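ZT_dimer domain-containing protein (PDB 6VDA) probably transports divalent metal cations across the membrane as a CzcD-type cation diffusion facilitator, of which this is the zinc-bound C-terminal domain. Local coordinates at residues Met44-Asp49 with Val78-Glu83. Numbering follows the deposited sequence.
With ZN (zinc ion), chain B; SO4 (sulfate ion), chain D; SO4 (sulfate ion), chain C.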
# COMPACT_ATOMS: atom_id res chain seq x y z
N MET A 44 -3.55 -3.31 -7.20
CA MET A 44 -3.04 -4.70 -7.25
C MET A 44 -2.05 -4.95 -6.11
O MET A 44 -1.48 -3.97 -5.58
CB MET A 44 -2.37 -4.97 -8.60
CG MET A 44 -1.07 -4.22 -8.83
SD MET A 44 -0.44 -4.45 -10.51
CE MET A 44 -1.50 -3.35 -11.44
N ASP A 45 -1.87 -6.21 -5.75
CA ASP A 45 -0.73 -6.68 -4.91
C ASP A 45 0.27 -7.35 -5.85
O ASP A 45 -0.19 -8.04 -6.77
CB ASP A 45 -1.20 -7.66 -3.83
CG ASP A 45 -2.10 -7.01 -2.79
OD1 ASP A 45 -2.42 -5.83 -2.97
OD2 ASP A 45 -2.46 -7.70 -1.82
N ILE A 46 1.56 -7.13 -5.64
CA ILE A 46 2.64 -7.93 -6.28
C ILE A 46 3.51 -8.51 -5.16
O ILE A 46 3.55 -7.93 -4.07
CB ILE A 46 3.46 -7.11 -7.30
CG1 ILE A 46 4.20 -5.94 -6.64
CG2 ILE A 46 2.58 -6.66 -8.45
CD1 ILE A 46 5.26 -5.32 -7.51
N GLU A 47 4.22 -9.60 -5.47
CA GLU A 47 5.25 -10.19 -4.59
C GLU A 47 6.64 -9.97 -5.21
O GLU A 47 6.77 -10.07 -6.45
CB GLU A 47 4.93 -11.67 -4.37
CG GLU A 47 3.70 -11.87 -3.52
CD GLU A 47 3.32 -13.32 -3.31
OE1 GLU A 47 4.24 -14.14 -3.11
OE2 GLU A 47 2.12 -13.62 -3.34
N VAL A 48 7.62 -9.66 -4.37
CA VAL A 48 9.05 -9.54 -4.78
C VAL A 48 9.91 -10.31 -3.78
O VAL A 48 9.46 -10.57 -2.64
CB VAL A 48 9.50 -8.07 -4.90
CG1 VAL A 48 8.57 -7.30 -5.83
CG2 VAL A 48 9.61 -7.38 -3.54
N ASP A 49 11.11 -10.69 -4.21
CA ASP A 49 12.11 -11.32 -3.33
C ASP A 49 12.09 -10.53 -2.01
O ASP A 49 12.18 -9.29 -2.07
CB ASP A 49 13.47 -11.37 -4.03
CG ASP A 49 14.48 -12.19 -3.27
OD1 ASP A 49 14.82 -11.79 -2.15
OD2 ASP A 49 14.89 -13.25 -3.79
N VAL A 78 -2.76 4.06 -10.85
CA VAL A 78 -2.42 2.65 -10.51
C VAL A 78 -1.69 2.65 -9.18
O VAL A 78 -0.62 3.27 -9.12
CB VAL A 78 -1.55 1.98 -11.59
CG1 VAL A 78 -1.25 0.54 -11.22
CG2 VAL A 78 -2.18 2.10 -12.97
N THR A 79 -2.25 1.98 -8.17
CA THR A 79 -1.63 1.78 -6.83
C THR A 79 -1.26 0.31 -6.69
O THR A 79 -2.12 -0.57 -6.98
CB THR A 79 -2.55 2.27 -5.70
OG1 THR A 79 -3.69 1.41 -5.66
CG2 THR A 79 -3.00 3.70 -5.88
N ILE A 80 -0.02 0.06 -6.26
CA ILE A 80 0.63 -1.28 -6.19
C ILE A 80 1.13 -1.50 -4.77
O ILE A 80 2.02 -0.76 -4.35
CB ILE A 80 1.78 -1.37 -7.21
CG1 ILE A 80 1.32 -0.99 -8.61
CG2 ILE A 80 2.41 -2.76 -7.17
CD1 ILE A 80 2.44 -0.83 -9.60
N HIS A 81 0.59 -2.51 -4.09
CA HIS A 81 1.06 -2.99 -2.76
C HIS A 81 2.15 -4.04 -2.99
O HIS A 81 1.98 -4.89 -3.89
CB HIS A 81 -0.15 -3.47 -1.96
CG HIS A 81 -1.25 -2.46 -1.95
ND1 HIS A 81 -2.47 -2.68 -2.58
CD2 HIS A 81 -1.31 -1.20 -1.45
CE1 HIS A 81 -3.24 -1.62 -2.44
NE2 HIS A 81 -2.54 -0.70 -1.75
N VAL A 82 3.25 -3.94 -2.24
CA VAL A 82 4.42 -4.87 -2.38
C VAL A 82 4.47 -5.80 -1.17
O VAL A 82 4.38 -5.30 -0.04
CB VAL A 82 5.73 -4.08 -2.57
CG1 VAL A 82 6.95 -4.97 -2.41
CG2 VAL A 82 5.76 -3.36 -3.91
N GLU A 83 4.60 -7.11 -1.42
CA GLU A 83 4.69 -8.15 -0.37
C GLU A 83 5.90 -9.04 -0.63
O GLU A 83 6.38 -9.13 -1.76
CB GLU A 83 3.45 -9.05 -0.36
CG GLU A 83 2.14 -8.30 -0.30
CD GLU A 83 0.95 -9.20 -0.58
OE1 GLU A 83 1.12 -10.43 -0.53
OE2 GLU A 83 -0.15 -8.68 -0.85
ZN ZN B . -1.50 -9.57 -1.22
S SO4 D . 2.73 -1.38 0.32
O1 SO4 D . 2.00 -0.33 -0.35
O2 SO4 D . 3.29 -0.87 1.54
O3 SO4 D . 1.84 -2.47 0.61
O4 SO4 D . 3.79 -1.84 -0.54
S SO4 C . 3.06 -0.27 0.13
O1 SO4 C . 1.81 -0.75 0.64
O2 SO4 C . 3.44 -1.04 -1.02
O3 SO4 C . 2.92 1.11 -0.24
O4 SO4 C . 4.08 -0.39 1.14
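The imidazole of His81 meets the carboxylate of Asp45 at its edge. ND1 gives a hydrogen bond to Asp45 OD1 at 3.2 Å, with the acceptor close to the ring plane and the N-H angle bent to 140°. The two planes stand 88° apart. A sulfate ion, probably from the crystallisation liquor and modelled in two overlapping positions, has its O1 at the ring edge near CD2. His81 and Asp45 are paired across the strands, and their side chains therefore leave the same face of the sheet. CG of His81 lies anti to its carbonyl carbon, beside the backbone N. An alanine in place of His81 would probably leave Asp45 OD1 without this donor and the metal-binding carboxylate less restrained in its rotation.

The other oxygen of Asp45, OD2, binds the zinc ion at 2.2 Å. Glu83 reaches the same ion through OE2, and the two carboxylate planes are 72° apart. Asp45 OD2 and Glu83 OE2 stand 2.7 Å apart, brought together by the metal. His29 and Glu89 complete the site.

Strands 39-48 and 75-84 run parallel and belong to a beta-alpha-beta unit, with helix 54-71 as the connection. This is part of the dimerisation domain of the zinc transporter family. Backbone bonds hold the pair in register: His81 N to Met44 O, Ile46 N to His81 O, Glu83 N to Ile46 O and Val48 N to Glu83 O.

The opposite face is apolar. Met44 and Ile80 lie side by side, CG to CG1 at 4.0 Å. Ile46 CG1 packs on Ile80 CG2 at 3.7 Å. Val48 CG2 meets Val82 CG1 at 3.8 Å, their side chains crossing at about a right angle, and both valines also touch Val54 of the second subunit.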